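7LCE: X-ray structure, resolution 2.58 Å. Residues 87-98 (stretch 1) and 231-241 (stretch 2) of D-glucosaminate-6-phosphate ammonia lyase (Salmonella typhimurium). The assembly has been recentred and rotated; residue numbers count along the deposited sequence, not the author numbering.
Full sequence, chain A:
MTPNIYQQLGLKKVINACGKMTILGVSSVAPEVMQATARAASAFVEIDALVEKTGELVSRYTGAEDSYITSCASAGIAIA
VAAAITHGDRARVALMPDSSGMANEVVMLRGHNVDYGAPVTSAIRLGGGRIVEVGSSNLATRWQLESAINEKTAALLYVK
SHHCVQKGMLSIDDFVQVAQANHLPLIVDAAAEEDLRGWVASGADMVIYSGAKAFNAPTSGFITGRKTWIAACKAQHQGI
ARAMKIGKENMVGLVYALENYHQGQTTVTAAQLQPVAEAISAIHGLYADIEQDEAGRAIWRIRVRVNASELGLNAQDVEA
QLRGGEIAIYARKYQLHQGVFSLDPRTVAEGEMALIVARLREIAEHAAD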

# COMPACT_ATOMS: atom_id res chain seq x y z
N HIS A 87 1.66 -29.64 -1.36
CA HIS A 87 2.19 -30.71 -2.21
C HIS A 87 3.14 -31.62 -1.45
O HIS A 87 3.94 -32.34 -2.06
CB HIS A 87 2.88 -30.16 -3.46
CG HIS A 87 1.95 -29.53 -4.44
ND1 HIS A 87 1.42 -28.26 -4.27
CD2 HIS A 87 1.44 -29.98 -5.61
CE1 HIS A 87 0.63 -27.97 -5.29
NE2 HIS A 87 0.63 -29.00 -6.12
N GLY A 88 3.08 -31.61 -0.12
CA GLY A 88 3.99 -32.37 0.70
C GLY A 88 5.32 -31.69 0.97
O GLY A 88 6.14 -32.26 1.70
N ASP A 89 5.55 -30.50 0.42
CA ASP A 89 6.80 -29.79 0.63
C ASP A 89 7.00 -29.51 2.12
O ASP A 89 6.15 -28.88 2.76
CB ASP A 89 6.81 -28.48 -0.16
CG ASP A 89 8.10 -27.69 0.01
OD1 ASP A 89 9.12 -28.29 0.41
OD2 ASP A 89 8.09 -26.47 -0.26
N ARG A 90 8.13 -29.97 2.66
CA ARG A 90 8.37 -29.87 4.10
C ARG A 90 8.40 -28.43 4.58
O ARG A 90 7.97 -28.14 5.70
CB ARG A 90 9.67 -30.59 4.46
CG ARG A 90 9.51 -32.10 4.54
CD ARG A 90 10.85 -32.80 4.76
NE ARG A 90 11.75 -32.60 3.63
CZ ARG A 90 12.91 -33.23 3.48
NH1 ARG A 90 13.34 -34.10 4.37
NH2 ARG A 90 13.65 -32.96 2.42
N ALA A 91 8.89 -27.51 3.75
CA ALA A 91 8.89 -26.10 4.13
C ALA A 91 7.47 -25.55 4.20
O ALA A 91 7.11 -24.87 5.16
CB ALA A 91 9.74 -25.29 3.15
N ARG A 92 6.66 -25.85 3.18
CA ARG A 92 5.28 -25.36 3.18
C ARG A 92 4.45 -25.99 4.29
O ARG A 92 3.51 -25.36 4.79
CB ARG A 92 4.64 -25.62 1.82
CG ARG A 92 5.21 -24.77 0.70
CD ARG A 92 4.57 -25.09 -0.64
NE ARG A 92 4.44 -23.90 -1.47
CZ ARG A 92 3.71 -23.84 -2.58
NH1 ARG A 92 3.04 -24.88 -3.03
NH2 ARG A 92 3.66 -22.70 -3.26
N VAL A 93 4.78 -27.22 4.68
CA VAL A 93 4.04 -27.88 5.76
C VAL A 93 4.20 -27.12 7.07
O VAL A 93 3.25 -26.97 7.83
CB VAL A 93 4.49 -29.35 5.89
CG1 VAL A 93 4.08 -29.92 7.23
CG2 VAL A 93 3.90 -30.18 4.77
N ALA A 94 5.42 -26.63 7.34
CA ALA A 94 5.66 -25.88 8.57
C ALA A 94 4.95 -24.54 8.60
O ALA A 94 4.73 -24.00 9.68
CB ALA A 94 7.17 -25.68 8.76
N LEU A 95 4.59 -23.98 7.44
CA LEU A 95 3.91 -22.69 7.40
C LEU A 95 2.41 -22.79 7.66
O LEU A 95 1.81 -21.79 8.06
CB LEU A 95 4.14 -21.99 6.06
CG LEU A 95 5.35 -21.08 5.91
CD1 LEU A 95 6.66 -21.82 6.10
CD2 LEU A 95 5.32 -20.39 4.56
N MET A 96 1.81 -23.95 7.43
CA MET A 96 0.36 -24.06 7.55
C MET A 96 -0.07 -23.72 8.98
O MET A 96 0.62 -24.08 9.94
CB MET A 96 -0.10 -25.47 7.18
CG MET A 96 0.21 -25.88 5.75
SD MET A 96 -0.66 -24.93 4.49
CE MET A 96 0.60 -23.74 4.01
N PRO A 97 -1.21 -23.04 9.16
CA PRO A 97 -2.13 -22.68 8.07
C PRO A 97 -1.90 -21.30 7.46
O PRO A 97 -2.84 -20.74 6.91
CB PRO A 97 -3.50 -22.73 8.76
CG PRO A 97 -3.21 -22.58 10.25
CD PRO A 97 -1.72 -22.58 10.46
N ASP A 98 -0.68 -20.77 7.55
CA ASP A 98 -0.37 -19.48 6.92
C ASP A 98 0.07 -19.77 5.49
O ASP A 98 1.26 -19.90 5.20
CB ASP A 98 0.71 -18.73 7.71
CG ASP A 98 1.07 -17.39 7.08
OD1 ASP A 98 0.38 -16.95 6.14
OD2 ASP A 98 2.05 -16.76 7.54
N ALA A 231 0.36 -39.36 -0.05
CA ALA A 231 1.70 -39.08 0.48
C ALA A 231 1.80 -37.66 1.00
O ALA A 231 2.42 -37.41 2.05
CB ALA A 231 2.75 -39.35 -0.60
N ALA A 232 1.20 -36.70 0.29
CA ALA A 232 1.19 -35.32 0.77
C ALA A 232 0.37 -35.18 2.04
O ALA A 232 0.64 -34.30 2.86
CB ALA A 232 0.66 -34.38 -0.31
N CYS A 233 -0.65 -36.03 2.22
CA CYS A 233 -1.38 -36.04 3.48
C CYS A 233 -0.49 -36.55 4.61
O CYS A 233 -0.44 -35.95 5.69
CB CYS A 233 -2.64 -36.89 3.36
SG CYS A 233 -3.85 -36.26 2.18
N LYS A 234 0.21 -37.66 4.38
CA LYS A 234 1.11 -38.20 5.39
C LYS A 234 2.15 -37.18 5.82
O LYS A 234 2.53 -37.13 6.99
CB LYS A 234 1.80 -39.46 4.86
CG LYS A 234 0.85 -40.62 4.59
CD LYS A 234 1.60 -41.85 4.07
CE LYS A 234 0.66 -43.02 3.85
NZ LYS A 234 1.36 -44.23 3.36
N ALA A 235 2.60 -36.34 4.88
CA ALA A 235 3.62 -35.33 5.18
C ALA A 235 3.15 -34.31 6.20
O ALA A 235 3.99 -33.55 6.71
CB ALA A 235 4.04 -34.62 3.90
N GLN A 236 1.86 -34.25 6.51
CA GLN A 236 1.34 -33.27 7.45
C GLN A 236 1.58 -33.63 8.91
O GLN A 236 1.21 -32.85 9.79
CB GLN A 236 -0.16 -33.06 7.20
CG GLN A 236 -0.51 -32.73 5.76
CD GLN A 236 0.13 -31.45 5.26
OE1 GLN A 236 0.35 -30.51 6.03
NE2 GLN A 236 0.46 -31.41 3.97
N HIS A 237 2.20 -34.79 9.19
CA HIS A 237 2.44 -35.19 10.58
C HIS A 237 3.41 -34.26 11.29
O HIS A 237 3.38 -34.18 12.52
CB HIS A 237 2.95 -36.63 10.64
CG HIS A 237 4.39 -36.77 10.27
ND1 HIS A 237 4.81 -37.00 8.98
CD2 HIS A 237 5.52 -36.73 11.03
CE1 HIS A 237 6.13 -37.09 8.95
NE2 HIS A 237 6.58 -36.92 10.18
N GLN A 238 4.29 -33.59 10.56
CA GLN A 238 5.17 -32.58 11.13
C GLN A 238 4.53 -31.20 11.20
O GLN A 238 5.17 -30.26 11.69
CB GLN A 238 6.48 -32.51 10.34
CG GLN A 238 7.36 -33.73 10.50
CD GLN A 238 8.70 -33.56 9.81
OE1 GLN A 238 8.83 -32.79 8.86
NE2 GLN A 238 9.70 -34.28 10.30
N GLY A 239 3.29 -31.06 10.73
CA GLY A 239 2.63 -29.77 10.73
C GLY A 239 1.31 -29.75 11.46
O GLY A 239 1.25 -30.03 12.66
N ILE A 240 0.23 -29.43 10.74
CA ILE A 240 -1.06 -29.24 11.40
C ILE A 240 -1.67 -30.54 11.88
O ILE A 240 -2.52 -30.53 12.78
CB ILE A 240 -2.02 -28.49 10.46
CG1 ILE A 240 -2.33 -29.34 9.23
CG2 ILE A 240 -1.45 -27.15 10.06
CD1 ILE A 240 -3.46 -28.80 8.38
N ALA A 241 -1.25 -31.68 11.32
CA ALA A 241 -1.84 -32.95 11.74
C ALA A 241 -1.35 -33.39 13.11
O ALA A 241 -1.94 -34.30 13.70
CB ALA A 241 -1.54 -34.04 10.72

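The two stretches pack without a single hydrogen bond between them, burying 420 Å² in total, and the contact rests on packing, of side chains against backbone and against one another. V93 is its centre. Its CA-to-CB bond points toward stretch 2, and with chi1 at 162° (t) both methyl groups find surfaces there: CG1 lies 3.7 Å from A235 O and 3.8 Å from G239 N, while CG2 lies 3.7 Å from Q236 NE2. The absence of a side chain at G239 is what admits CG1 so closely. An ideal CB on G239 would point toward stretch 1 and sit 2.7 Å from V93 CG1, a clash.

Q236 offers its side-chain amide to V93 by folding back on its own backbone. Its chi1 and chi2 are both m (-53° and -61°), a compact conformation that carries the amide to the preceding helical turn, where NE2 donates to A232 O at 3.1 Å. The CA-to-CB bond itself points sideways, yet the end of the side chain comes nearer to stretch 1 and meets V93. Q238 behaves differently: chi2 is t (-174°), the chain is extended, and its OE1 only approaches R90 CG, at 4.4 Å. H237, with chi1 p (77°), turns its ring back so that ND1 donates to K234 O at 3.0 Å, and makes no contact with stretch 1.

At one end of the contact, small residues allow the backbones to come close, with G88 CA and A232 CA 4.1 Å apart. The methyl of A232 points toward stretch 1 and rests 3.7 Å from G88 N, and A235 CB lies 3.8 Å from G88 O. G88 has phi/psi of 84/-2, at which a CB would be jammed against the carbonyl oxygen of the preceding residue; an ideal CB would also lie 3.5 Å from A232 CA. Beyond it, D89 caps the helix that carries V93. Its t rotamer (chi1 -179°) brings OD1 to 3.4 Å from A91 N, a weak bond, and its CA-to-CB bond points away from stretch 2.

At the other end, M96 and I240 form the apolar side-chain contact, M96 CB to I240 CG2 at 3.6 Å. Both CA-to-CB bonds point toward the opposing stretch. M96 then bends through chi1 and chi2 both m (-61° and -65°), so that the end of its side chain leads away and its CB makes the closest approach. I240 CG2 also lies 4.2 Å from P97 N, beside the cis peptide bond that joins M96 to P97.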